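Local coordinates for DPS family protein (Vibrio cholerae O1 biovar El Tor, PDB 3IQ1) that probably binds and oxidises iron as a twelve-subunit, ferritin-like mini-cage of the Dps family, at residues 69-73 against 133-139; 37-41 against 56-60; 25-30 against 116-121; 18-23 against 124-128. All coordinates share one frame; numbering follows the deposited sequence. Where two conformers were deposited one is given.

Overall arrangement
All four contacts join helices of one four-helix bundle. Interactions 3 and 4 share helices 13-43 and 103-131, centres about 11 Å apart, and meet where Leu26 CD2 packs on Ile124 CD1 at 4.0 Å. Interaction 1, between helices 49-76 and 134-158, has its centre about 9 Å from that of interaction 4; its Leu70 packs on Leu23 of interaction 4 and on Leu26, Leu27 and Tyr30 of interaction 3. Interaction 2 lies opposite interactions 1 and 4 about the chain's centre, about 24 Å from interaction 1 between centres. His41 of this chain and Asp68 of the third subunit lie at the kind of interface where Dps relatives oxidise iron, so a similar site is probable here.

Interaction 1 (69-73 against 133-139); sequences ELAER and DEGTSAL
With CG turned anti to the backbone N (chi1 -172°) and the chain bent at chi2 (63°), Arg73 runs across to the start of helix 134-158 and lays its guanidinium over the first turn, Gly135 C lying above the centre of one face. NE donates a fairly straight bond, 3.0 Å long, to Thr136 OG1, nearly in the guanidinium plane. NH2 makes a salt bridge to Asp133 OD1 at 2.9 Å, though the hydrogen bond within it is weak and bent. Asp133 is the N-cap: its OD1 accepts from Thr136 N at 3.1 Å, while its OD2 takes the hydroxyl proton of Thr136 OG1, and the same hydroxyl oxygen accepts from the arginine. The strongest partner of Arg73, however, is Glu148 of the second subunit, through NH1. One turn along, Leu139 lies alongside the arginine stem, pointing the other way, CD2 standing 3.9 Å from Arg73 CB, and its CD1 meets Glu69 CD at 3.5 Å, where the glutamate is exposed. Leu70 adds a light apolar touch before turning to helix 13-43. Here a side-chain N-cap is clasped by an arginine from the antiparallel helix alongside, within the four-helix bundle of a ferritin-like subunit.

Interaction 2 (37-41 against 56-60); sequences TRGYH and FEEIY
Phe56 meets Tyr40 and His41 at the start of the second segment. Tyr40 CB sits over one face of the Phe56 ring, 3.8 Å from its centroid in a CH-pi contact, while the Tyr40 ring turns its edge to the same phenyl group with the planes at 56°. Phe56 CB also packs on His41 CB. The phenolic end of Tyr40 leads away to His97. Next, Glu57 runs alongside His41, its CB 3.9 Å from His41 ND1, which is itself hydrogen-bonded to His53 O. The two segments belong to the first two helices of the ferritin-like bundle, joined by a short connection; the axes of these short segments run antiparallel at 162° and approach to 8.8 Å. Ile59 contributes one methyl, CG2, lying 4.0 Å from Thr37 CG2. That same threonine methyl reaches Tyr60 CB, 3.8 Å away. Tyr60 points its side chain toward helix 13-43, CG wedged between its backbone N and carbonyl carbon (chi1 73°), an orientation that stands the ring against Arg38. Arg38 CD lies 3.4 Å from the Tyr60 ring centroid, almost on the normal, and Glu57 CA lies above the opposite face, near its rim. The Tyr60 edge points at the face of His41, centroids 5.2 Å apart. Beyond the ring, the Arg38 guanidinium forms a salt bridge with Asp68 of the third subunit.

Interaction 3 (25-30 against 116-121); sequences NLLANY and ILLHQQ
Leu117 fits between Leu26, Asn29 and Tyr30, midway along the antiparallel pairing of the first and third long helices of the ferritin-like four-helix bundle. Its two methyls divide the work. CD1 lies over one face of the Tyr30 ring, 3.9 Å from the centroid in a CH-pi contact, whereas CD2 touches Leu26 CD1 and Asn29 CB. Leu26 completes the tight inner side: with CG anti to the backbone N (chi1 -178°), it carries both methyls to Gln121. There Leu26 CD2 lies 3.8 Å from Gln121 CG, the two side chains crossing at about a right angle. This half faces the bundle interior, where Tyr30 also packs on Ile67 and Leu70, and Gln121 on Met140 and Ile144. Tyr30 OH and Gln121 NE2 are both hydrogen-bonded to Gln147 of helix 134-158. The outer side is sparser and partly exposed. Gln120 stretches past Leu26 toward Asn29, the two amide planes nearly perpendicular at 83°, and Ile116 makes only a marginal approach to Asn29. Asn25 barely joins in, just brushing the end of Gln120. Back inside, Tyr30 OH gives its proton to Gln121 OE1 over a short 2.6 Å, arriving in the carbonyl plane at a C=O...O angle of 146°.

Interaction 4 (18-23 against 124-128); sequences KLANAL and ILELA
Leu19 pushes into the hollow formed by Ile124, Leu127 and Ala128, an apolar seam between the antiparallel helices 13-43 and 103-131 of the ferritin-like four-helix bundle. A single methyl does most of the filling: CD2 rests 3.6 Å from Leu127 CD2, 3.9 Å from Ile124 CG2 and a little farther from Ala128 CB. The small alanine forms the shallow side of this hollow, and the other methyl of Leu19, CD1, lies over Ala128 CA. Leu127 answers with a bump of its own. Its CG stands anti to the backbone N (chi1 179°), sending the branched end back toward helix 13-43, which lays it alongside Leu19 in the opposite sense. At the outer edge the aliphatic stem of Lys18, in the conformer given, closes over the Leu127 methyls, while the lysine chain continues in an exposed position. One turn along helix 13-43, Ala22 offers the complementary dip. Ile124 occupies it, CG1 set 3.8 Å from Ala22 CB, and Leu23 flanks the isoleucine on the interior side, where it also meets Met140 and Leu70. No hydrogen bond crosses between these segments; the contact is apolar packing, down to Ile124 CD1 settling 3.7 Å from the backbone oxygen Ala22 O.

Interaction 1 (69-73 against 133-139)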
loop_
_atom_site.group_PDB
_atom_site.type_symbol
_atom_site.label_atom_id
_atom_site.label_comp_id
_atom_site.label_asym_id
_atom_site.label_seq_id
_atom_site.Cartn_x
_atom_site.Cartn_y
_atom_site.Cartn_z
ATOM N N GLU B 69 26.400 0.909 -6.375
ATOM C CA GLU B 69 27.032 0.309 -5.190
ATOM C C GLU B 69 28.547 0.181 -5.375
ATOM O O GLU B 69 29.303 0.321 -4.453
ATOM C CB GLU B 69 26.354 -1.006 -4.734
ATOM C CG GLU B 69 26.624 -1.449 -3.234
ATOM C CD GLU B 69 25.713 -2.585 -2.684
ATOM O OE1 GLU B 69 25.866 -2.967 -1.506
ATOM O OE2 GLU B 69 24.839 -3.088 -3.407
ATOM N N LEU B 70 28.957 -0.098 -6.597
ATOM C CA LEU B 70 30.366 -0.210 -6.900
ATOM C C LEU B 70 31.105 1.124 -6.840
ATOM O O LEU B 70 32.157 1.234 -6.212
ATOM C CB LEU B 70 30.484 -0.872 -8.267
ATOM C CG LEU B 70 31.764 -1.264 -8.853
ATOM C CD1 LEU B 70 32.595 -2.109 -7.843
ATOM C CD2 LEU B 70 31.440 -2.097 -10.147
ATOM N N ALA B 71 30.539 2.181 -7.441
ATOM C CA ALA B 71 31.135 3.499 -7.327
ATOM C C ALA B 71 31.217 3.934 -5.853
ATOM O O ALA B 71 32.255 4.478 -5.458
ATOM C CB ALA B 71 30.325 4.550 -8.120
ATOM N N GLU B 72 30.184 3.643 -5.077
ATOM C CA GLU B 72 30.162 3.981 -3.627
ATOM C C GLU B 72 31.248 3.190 -2.870
ATOM O O GLU B 72 31.866 3.726 -1.944
ATOM C CB GLU B 72 28.826 3.681 -3.008
ATOM C CG GLU B 72 27.747 4.535 -3.431
ATOM C CD GLU B 72 26.513 4.269 -2.612
ATOM O OE1 GLU B 72 26.285 3.088 -2.146
ATOM O OE2 GLU B 72 25.789 5.253 -2.467
ATOM N N ARG B 73 31.472 1.937 -3.232
ATOM C CA ARG B 73 32.550 1.147 -2.586
ATOM C C ARG B 73 33.922 1.780 -2.874
ATOM O O ARG B 73 34.755 1.854 -2.017
ATOM C CB ARG B 73 32.537 -0.332 -3.026
ATOM C CG ARG B 73 33.471 -1.229 -2.263
ATOM C CD ARG B 73 33.140 -1.342 -0.775
ATOM N NE ARG B 73 34.255 -1.851 -0.006
ATOM C CZ ARG B 73 34.356 -1.741 1.313
ATOM N NH1 ARG B 73 33.333 -1.237 2.004
ATOM N NH2 ARG B 73 35.425 -2.192 1.951
ATOM N N ASP B 133 39.923 -7.330 3.492
ATOM C CA ASP B 133 38.947 -6.321 3.122
ATOM C C ASP B 133 37.543 -7.021 2.979
ATOM O O ASP B 133 37.042 -7.315 1.891
ATOM C CB ASP B 133 39.350 -5.549 1.865
ATOM C CG ASP B 133 38.370 -4.455 1.502
ATOM O OD1 ASP B 133 37.289 -4.365 2.128
ATOM O OD2 ASP B 133 38.636 -3.702 0.547
ATOM N N GLU B 134 36.890 -7.178 4.119
ATOM C CA GLU B 134 35.622 -7.886 4.189
ATOM C C GLU B 134 34.492 -7.112 3.505
ATOM O O GLU B 134 33.632 -7.721 2.883
ATOM C CB GLU B 134 35.231 -8.106 5.634
ATOM C CG GLU B 134 33.892 -8.843 5.770
ATOM C CD GLU B 134 33.892 -10.213 5.118
ATOM O OE1 GLU B 134 35.015 -10.840 5.056
ATOM O OE2 GLU B 134 32.784 -10.673 4.726
ATOM N N GLY B 135 34.495 -5.794 3.609
ATOM C CA GLY B 135 33.469 -5.015 2.915
ATOM C C GLY B 135 33.463 -5.176 1.398
ATOM O O GLY B 135 32.423 -5.304 0.767
ATOM N N THR B 136 34.661 -5.229 0.824
ATOM C CA THR B 136 34.804 -5.461 -0.603
ATOM C C THR B 136 34.483 -6.888 -0.931
ATOM O O THR B 136 33.767 -7.150 -1.890
ATOM C CB THR B 136 36.186 -5.075 -1.121
ATOM O OG1 THR B 136 36.405 -3.692 -0.873
ATOM C CG2 THR B 136 36.367 -5.371 -2.656
ATOM N N SER B 137 34.976 -7.831 -0.111
ATOM C CA SER B 137 34.668 -9.247 -0.314
ATOM C C SER B 137 33.175 -9.506 -0.366
ATOM O O SER B 137 32.692 -10.242 -1.231
ATOM C CB SER B 137 35.266 -10.089 0.821
ATOM O OG SER B 137 36.660 -10.182 0.658
ATOM N N ALA B 138 32.460 -8.935 0.585
ATOM C CA ALA B 138 31.040 -9.160 0.749
ATOM C C ALA B 138 30.311 -8.671 -0.480
ATOM O O ALA B 138 29.366 -9.256 -0.901
ATOM C CB ALA B 138 30.521 -8.441 2.022
ATOM N N LEU B 139 30.719 -7.526 -1.022
ATOM C CA LEU B 139 30.095 -7.008 -2.246
ATOM C C LEU B 139 30.290 -7.954 -3.418
ATOM O O LEU B 139 29.359 -8.251 -4.148
ATOM C CB LEU B 139 30.671 -5.638 -2.602
ATOM C CG LEU B 139 29.964 -4.847 -3.700
ATOM C CD1 LEU B 139 28.505 -4.554 -3.241
ATOM C CD2 LEU B 139 30.632 -3.509 -4.099
#

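Interaction 2 (37-41 against 56-60)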
loop_
_atom_site.group_PDB
_atom_site.type_symbol
_atom_site.label_atom_id
_atom_site.label_comp_id
_atom_site.label_asym_id
_atom_site.label_seq_id
_atom_site.Cartn_x
_atom_site.Cartn_y
_atom_site.Cartn_z
ATOM N N THR B 37 23.231 -3.379 -23.017
ATOM C CA THR B 37 21.959 -3.937 -22.607
ATOM C C THR B 37 20.812 -2.952 -22.869
ATOM O O THR B 37 19.704 -3.380 -23.258
ATOM C CB THR B 37 21.992 -4.385 -21.136
ATOM O OG1 THR B 37 23.115 -5.242 -20.961
ATOM C CG2 THR B 37 20.705 -5.145 -20.751
ATOM N N ARG B 38 21.063 -1.637 -22.702
ATOM C CA ARG B 38 20.092 -0.650 -23.083
ATOM C C ARG B 38 19.812 -0.769 -24.587
ATOM O O ARG B 38 18.642 -0.736 -25.012
ATOM C CB ARG B 38 20.575 0.738 -22.713
ATOM C CG ARG B 38 20.588 0.953 -21.218
ATOM C CD ARG B 38 19.294 1.410 -20.749
ATOM N NE ARG B 38 19.165 2.879 -20.795
ATOM C CZ ARG B 38 18.082 3.509 -20.402
ATOM N NH1 ARG B 38 17.042 2.821 -20.000
ATOM N NH2 ARG B 38 18.018 4.843 -20.387
ATOM N N GLY B 39 20.871 -0.929 -25.390
ATOM C CA GLY B 39 20.716 -1.135 -26.821
ATOM C C GLY B 39 19.888 -2.393 -27.109
ATOM O O GLY B 39 19.037 -2.422 -27.991
ATOM N N TYR B 40 20.172 -3.468 -26.394
ATOM C CA TYR B 40 19.424 -4.701 -26.622
ATOM C C TYR B 40 17.922 -4.490 -26.417
ATOM O O TYR B 40 17.096 -5.019 -27.196
ATOM C CB TYR B 40 19.911 -5.829 -25.719
ATOM C CG TYR B 40 21.388 -6.236 -25.812
ATOM C CD1 TYR B 40 22.156 -5.991 -26.919
ATOM C CD2 TYR B 40 21.980 -6.943 -24.764
ATOM C CE1 TYR B 40 23.507 -6.404 -26.972
ATOM C CE2 TYR B 40 23.271 -7.363 -24.796
ATOM C CZ TYR B 40 24.070 -7.106 -25.896
ATOM O OH TYR B 40 25.382 -7.519 -25.960
ATOM N N HIS B 41 17.577 -3.780 -25.335
ATOM C CA HIS B 41 16.209 -3.364 -25.007
ATOM C C HIS B 41 15.568 -2.567 -26.103
ATOM O O HIS B 41 14.461 -2.854 -26.520
ATOM C CB HIS B 41 16.264 -2.589 -23.683
ATOM C CG HIS B 41 15.039 -1.832 -23.319
ATOM N ND1 HIS B 41 13.864 -2.441 -22.890
ATOM C CD2 HIS B 41 14.836 -0.500 -23.207
ATOM C CE1 HIS B 41 12.986 -1.505 -22.575
ATOM N NE2 HIS B 41 13.538 -0.315 -22.780
ATOM N N PHE B 56 15.302 -7.418 -20.816
ATOM C CA PHE B 56 16.496 -6.579 -20.928
ATOM C C PHE B 56 16.394 -5.398 -19.968
ATOM O O PHE B 56 17.398 -5.005 -19.374
ATOM C CB PHE B 56 16.751 -6.143 -22.355
ATOM C CG PHE B 56 17.116 -7.278 -23.290
ATOM C CD1 PHE B 56 17.952 -8.308 -22.894
ATOM C CD2 PHE B 56 16.671 -7.276 -24.574
ATOM C CE1 PHE B 56 18.265 -9.341 -23.791
ATOM C CE2 PHE B 56 16.989 -8.257 -25.449
ATOM C CZ PHE B 56 17.776 -9.308 -25.057
ATOM N N GLU B 57 15.208 -4.802 -19.840
ATOM C CA GLU B 57 15.010 -3.749 -18.853
ATOM C C GLU B 57 15.246 -4.233 -17.413
ATOM O O GLU B 57 15.901 -3.545 -16.625
ATOM C CB GLU B 57 13.623 -3.106 -19.010
ATOM C CG GLU B 57 13.346 -2.018 -18.039
ATOM C CD GLU B 57 11.934 -1.442 -18.163
ATOM O OE1 GLU B 57 10.964 -2.208 -18.365
ATOM O OE2 GLU B 57 11.798 -0.239 -17.936
ATOM N N GLU B 58 14.743 -5.415 -17.069
ATOM C CA GLU B 58 15.013 -5.991 -15.755
ATOM C C GLU B 58 16.520 -6.098 -15.530
ATOM O O GLU B 58 17.030 -5.741 -14.469
ATOM C CB GLU B 58 14.354 -7.362 -15.674
ATOM C CG GLU B 58 14.603 -8.060 -14.424
ATOM C CD GLU B 58 14.058 -9.476 -14.432
ATOM O OE1 GLU B 58 13.243 -9.789 -15.309
ATOM O OE2 GLU B 58 14.428 -10.232 -13.518
ATOM N N ILE B 59 17.205 -6.593 -16.536
ATOM C CA ILE B 59 18.637 -6.850 -16.445
ATOM C C ILE B 59 19.434 -5.543 -16.307
ATOM O O ILE B 59 20.254 -5.426 -15.389
ATOM C CB ILE B 59 19.133 -7.706 -17.580
ATOM C CG1 ILE B 59 18.553 -9.133 -17.346
ATOM C CG2 ILE B 59 20.661 -7.661 -17.620
ATOM C CD1 ILE B 59 18.781 -10.117 -18.444
ATOM N N TYR B 60 19.168 -4.543 -17.160
ATOM C CA TYR B 60 19.904 -3.285 -16.997
ATOM C C TYR B 60 19.559 -2.478 -15.729
ATOM O O TYR B 60 20.427 -1.772 -15.192
ATOM C CB TYR B 60 19.895 -2.405 -18.252
ATOM C CG TYR B 60 18.633 -1.691 -18.645
ATOM C CD1 TYR B 60 18.075 -1.918 -19.871
ATOM C CD2 TYR B 60 18.076 -0.734 -17.842
ATOM C CE1 TYR B 60 16.958 -1.237 -20.271
ATOM C CE2 TYR B 60 16.938 -0.024 -18.233
ATOM C CZ TYR B 60 16.409 -0.275 -19.455
ATOM O OH TYR B 60 15.282 0.438 -19.866
#

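Interaction 3 (25-30 against 116-121)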
loop_
_atom_site.group_PDB
_atom_site.type_symbol
_atom_site.label_atom_id
_atom_site.label_comp_id
_atom_site.label_asym_id
_atom_site.label_seq_id
_atom_site.Cartn_x
_atom_site.Cartn_y
_atom_site.Cartn_z
ATOM N N ASN B 25 38.220 -0.850 -12.757
ATOM C CA ASN B 25 38.179 -1.591 -14.056
ATOM C C ASN B 25 36.888 -2.379 -14.178
ATOM O O ASN B 25 36.278 -2.482 -15.223
ATOM C CB ASN B 25 39.401 -2.481 -14.233
ATOM C CG ASN B 25 40.643 -1.691 -14.500
ATOM O OD1 ASN B 25 40.602 -0.557 -15.051
ATOM N ND2 ASN B 25 41.801 -2.301 -14.168
ATOM N N LEU B 26 36.434 -2.921 -13.063
ATOM C CA LEU B 26 35.148 -3.607 -13.048
ATOM C C LEU B 26 34.007 -2.659 -13.417
ATOM O O LEU B 26 33.124 -3.018 -14.184
ATOM C CB LEU B 26 34.895 -4.260 -11.707
ATOM C CG LEU B 26 33.600 -5.081 -11.520
ATOM C CD1 LEU B 26 33.545 -6.305 -12.388
ATOM C CD2 LEU B 26 33.452 -5.439 -10.049
ATOM N N LEU B 27 33.996 -1.483 -12.809
ATOM C CA LEU B 27 32.991 -0.439 -13.059
ATOM C C LEU B 27 32.956 -0.074 -14.537
ATOM O O LEU B 27 31.880 0.045 -15.106
ATOM C CB LEU B 27 33.305 0.775 -12.174
ATOM C CG LEU B 27 32.439 2.004 -12.396
ATOM C CD1 LEU B 27 30.973 1.694 -12.171
ATOM C CD2 LEU B 27 32.900 3.121 -11.494
ATOM N N ALA B 28 34.119 0.063 -15.159
ATOM C CA ALA B 28 34.197 0.299 -16.612
ATOM C C ALA B 28 33.490 -0.761 -17.432
ATOM O O ALA B 28 32.744 -0.445 -18.361
ATOM C CB ALA B 28 35.646 0.416 -17.045
ATOM N N ASN B 29 33.727 -2.028 -17.070
ATOM C CA ASN B 29 33.053 -3.114 -17.720
ATOM C C ASN B 29 31.551 -3.034 -17.502
ATOM O O ASN B 29 30.783 -3.250 -18.434
ATOM C CB ASN B 29 33.614 -4.439 -17.255
ATOM C CG ASN B 29 34.971 -4.759 -17.917
ATOM O OD1 ASN B 29 35.937 -5.162 -17.208
ATOM N ND2 ASN B 29 35.067 -4.623 -19.183
ATOM N N TYR B 30 31.117 -2.797 -16.267
ATOM C CA TYR B 30 29.693 -2.632 -16.017
ATOM C C TYR B 30 29.046 -1.584 -16.878
ATOM O O TYR B 30 27.902 -1.751 -17.336
ATOM C CB TYR B 30 29.383 -2.335 -14.553
ATOM C CG TYR B 30 29.142 -3.508 -13.662
ATOM C CD1 TYR B 30 30.171 -4.135 -12.982
ATOM C CD2 TYR B 30 27.880 -3.998 -13.480
ATOM C CE1 TYR B 30 29.947 -5.200 -12.163
ATOM C CE2 TYR B 30 27.655 -5.085 -12.613
ATOM C CZ TYR B 30 28.674 -5.683 -11.994
ATOM O OH TYR B 30 28.410 -6.772 -11.174
ATOM N N ILE B 116 32.775 -12.280 -18.100
ATOM C CA ILE B 116 33.832 -11.314 -17.747
ATOM C C ILE B 116 33.605 -10.696 -16.355
ATOM O O ILE B 116 34.505 -10.670 -15.528
ATOM C CB ILE B 116 33.979 -10.209 -18.832
ATOM C CG1 ILE B 116 34.623 -10.837 -20.079
ATOM C CG2 ILE B 116 34.781 -9.080 -18.303
ATOM C CD1 ILE B 116 34.612 -9.973 -21.296
ATOM N N LEU B 117 32.402 -10.226 -16.077
ATOM C CA LEU B 117 32.122 -9.691 -14.750
ATOM C C LEU B 117 32.424 -10.749 -13.684
ATOM O O LEU B 117 33.021 -10.466 -12.654
ATOM C CB LEU B 117 30.670 -9.178 -14.643
ATOM C CG LEU B 117 30.289 -8.059 -15.616
ATOM C CD1 LEU B 117 28.854 -7.597 -15.257
ATOM C CD2 LEU B 117 31.291 -6.904 -15.558
ATOM N N LEU B 118 31.936 -11.973 -13.872
ATOM C CA LEU B 118 32.136 -12.995 -12.844
ATOM C C LEU B 118 33.610 -13.257 -12.623
ATOM O O LEU B 118 34.051 -13.374 -11.497
ATOM C CB LEU B 118 31.453 -14.310 -13.244
ATOM C CG LEU B 118 29.954 -14.362 -13.046
ATOM C CD1 LEU B 118 29.379 -15.579 -13.727
ATOM C CD2 LEU B 118 29.519 -14.331 -11.584
ATOM N N HIS B 119 34.363 -13.379 -13.716
ATOM C CA HIS B 119 35.793 -13.674 -13.655
ATOM C C HIS B 119 36.490 -12.560 -12.873
ATOM O O HIS B 119 37.319 -12.833 -11.976
ATOM C CB HIS B 119 36.290 -13.778 -15.091
ATOM C CG HIS B 119 37.689 -14.232 -15.234
ATOM N ND1 HIS B 119 38.749 -13.360 -15.164
ATOM C CD2 HIS B 119 38.203 -15.445 -15.547
ATOM C CE1 HIS B 119 39.870 -14.030 -15.350
ATOM N NE2 HIS B 119 39.568 -15.290 -15.620
ATOM N N GLN B 120 36.174 -11.311 -13.189
ATOM C CA GLN B 120 36.839 -10.151 -12.540
ATOM C C GLN B 120 36.434 -10.042 -11.084
ATOM O O GLN B 120 37.254 -9.771 -10.218
ATOM C CB GLN B 120 36.500 -8.831 -13.206
ATOM C CG GLN B 120 37.261 -8.404 -14.294
ATOM C CD GLN B 120 36.742 -6.996 -14.633
ATOM O OE1 GLN B 120 35.568 -6.852 -14.928
ATOM N NE2 GLN B 120 37.520 -6.020 -14.427
ATOM N N GLN B 121 35.151 -10.328 -10.794
ATOM C CA GLN B 121 34.662 -10.298 -9.409
ATOM C C GLN B 121 35.312 -11.382 -8.554
ATOM O O GLN B 121 35.647 -11.106 -7.419
ATOM C CB GLN B 121 33.144 -10.367 -9.385
ATOM C CG GLN B 121 32.561 -9.083 -9.960
ATOM C CD GLN B 121 31.144 -9.073 -10.424
ATOM O OE1 GLN B 121 30.610 -7.998 -10.617
ATOM N NE2 GLN B 121 30.471 -10.226 -10.485
#

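Interaction 4 (18-23 against 124-128)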
loop_
_atom_site.group_PDB
_atom_site.type_symbol
_atom_site.label_atom_id
_atom_site.label_comp_id
_atom_site.label_asym_id
_atom_site.label_seq_id
_atom_site.Cartn_x
_atom_site.Cartn_y
_atom_site.Cartn_z
ATOM N N LYS B 18 44.963 -0.518 -4.443
ATOM C CA LYS B 18 45.041 -1.599 -5.420
ATOM C C LYS B 18 43.656 -2.173 -5.676
ATOM O O LYS B 18 43.262 -2.413 -6.837
ATOM C CB LYS B 18 45.965 -2.689 -4.911
ATOM C CG LYS B 18 46.175 -3.864 -5.869
ATOM C CD LYS B 18 47.387 -4.697 -5.434
ATOM C CE LYS B 18 47.385 -6.097 -6.035
ATOM N NZ LYS B 18 48.596 -6.846 -5.608
ATOM N N LEU B 19 42.923 -2.411 -4.586
ATOM C CA LEU B 19 41.531 -2.889 -4.710
ATOM C C LEU B 19 40.656 -1.918 -5.459
ATOM O O LEU B 19 39.880 -2.323 -6.323
ATOM C CB LEU B 19 40.952 -3.228 -3.339
ATOM C CG LEU B 19 41.366 -4.641 -2.929
ATOM C CD1 LEU B 19 41.400 -4.859 -1.381
ATOM C CD2 LEU B 19 40.602 -5.762 -3.743
ATOM N N ALA B 20 40.837 -0.642 -5.197
ATOM C CA ALA B 20 40.011 0.391 -5.858
ATOM C C ALA B 20 40.307 0.439 -7.334
ATOM O O ALA B 20 39.380 0.594 -8.135
ATOM C CB ALA B 20 40.241 1.735 -5.269
ATOM N N ASN B 21 41.575 0.296 -7.694
ATOM C CA ASN B 21 41.962 0.216 -9.115
ATOM C C ASN B 21 41.241 -0.936 -9.855
ATOM O O ASN B 21 40.668 -0.735 -10.965
ATOM C CB ASN B 21 43.453 0.017 -9.252
ATOM C CG ASN B 21 44.275 1.219 -8.824
ATOM O OD1 ASN B 21 43.756 2.321 -8.684
ATOM N ND2 ASN B 21 45.607 1.009 -8.649
ATOM N N ALA B 22 41.199 -2.099 -9.222
ATOM C CA ALA B 22 40.537 -3.268 -9.807
ATOM C C ALA B 22 39.016 -3.064 -9.867
ATOM O O ALA B 22 38.373 -3.423 -10.880
ATOM C CB ALA B 22 40.825 -4.529 -8.985
ATOM N N LEU B 23 38.459 -2.465 -8.800
ATOM C CA LEU B 23 37.065 -2.120 -8.781
ATOM C C LEU B 23 36.681 -1.108 -9.893
ATOM O O LEU B 23 35.590 -1.163 -10.448
ATOM C CB LEU B 23 36.609 -1.645 -7.422
ATOM C CG LEU B 23 36.581 -2.714 -6.281
ATOM C CD1 LEU B 23 36.498 -2.015 -4.942
ATOM C CD2 LEU B 23 35.407 -3.705 -6.464
ATOM N N ILE B 124 38.832 -10.097 -7.716
ATOM C CA ILE B 124 38.747 -9.087 -6.678
ATOM C C ILE B 124 38.438 -9.714 -5.332
ATOM O O ILE B 124 39.004 -9.332 -4.291
ATOM C CB ILE B 124 37.740 -7.961 -7.026
ATOM C CG1 ILE B 124 38.233 -7.199 -8.252
ATOM C CG2 ILE B 124 37.556 -7.021 -5.812
ATOM C CD1 ILE B 124 37.157 -6.309 -8.895
ATOM N N LEU B 125 37.487 -10.659 -5.309
ATOM C CA LEU B 125 37.186 -11.373 -4.071
ATOM C C LEU B 125 38.429 -12.007 -3.466
ATOM O O LEU B 125 38.666 -11.922 -2.258
ATOM C CB LEU B 125 36.117 -12.438 -4.297
ATOM C CG LEU B 125 35.728 -13.305 -3.117
ATOM C CD1 LEU B 125 35.156 -12.483 -2.034
ATOM C CD2 LEU B 125 34.692 -14.335 -3.603
ATOM N N GLU B 126 39.205 -12.669 -4.306
ATOM C CA GLU B 126 40.421 -13.334 -3.815
ATOM C C GLU B 126 41.405 -12.316 -3.244
ATOM O O GLU B 126 41.971 -12.522 -2.170
ATOM C CB GLU B 126 41.099 -14.090 -4.963
ATOM C CG GLU B 126 42.217 -14.980 -4.529
ATOM C CD GLU B 126 42.731 -15.936 -5.631
ATOM O OE1 GLU B 126 41.977 -16.273 -6.576
ATOM O OE2 GLU B 126 43.900 -16.352 -5.501
ATOM N N LEU B 127 41.622 -11.214 -3.956
ATOM C CA LEU B 127 42.579 -10.181 -3.510
ATOM C C LEU B 127 42.105 -9.590 -2.181
ATOM O O LEU B 127 42.881 -9.382 -1.247
ATOM C CB LEU B 127 42.679 -9.096 -4.575
ATOM C CG LEU B 127 43.618 -7.935 -4.236
ATOM C CD1 LEU B 127 45.058 -8.446 -3.993
ATOM C CD2 LEU B 127 43.590 -6.899 -5.384
ATOM N N ALA B 128 40.809 -9.283 -2.098
ATOM C CA ALA B 128 40.257 -8.686 -0.901
ATOM C C ALA B 128 40.431 -9.640 0.293
ATOM O O ALA B 128 40.713 -9.221 1.405
ATOM C CB ALA B 128 38.778 -8.371 -1.089
#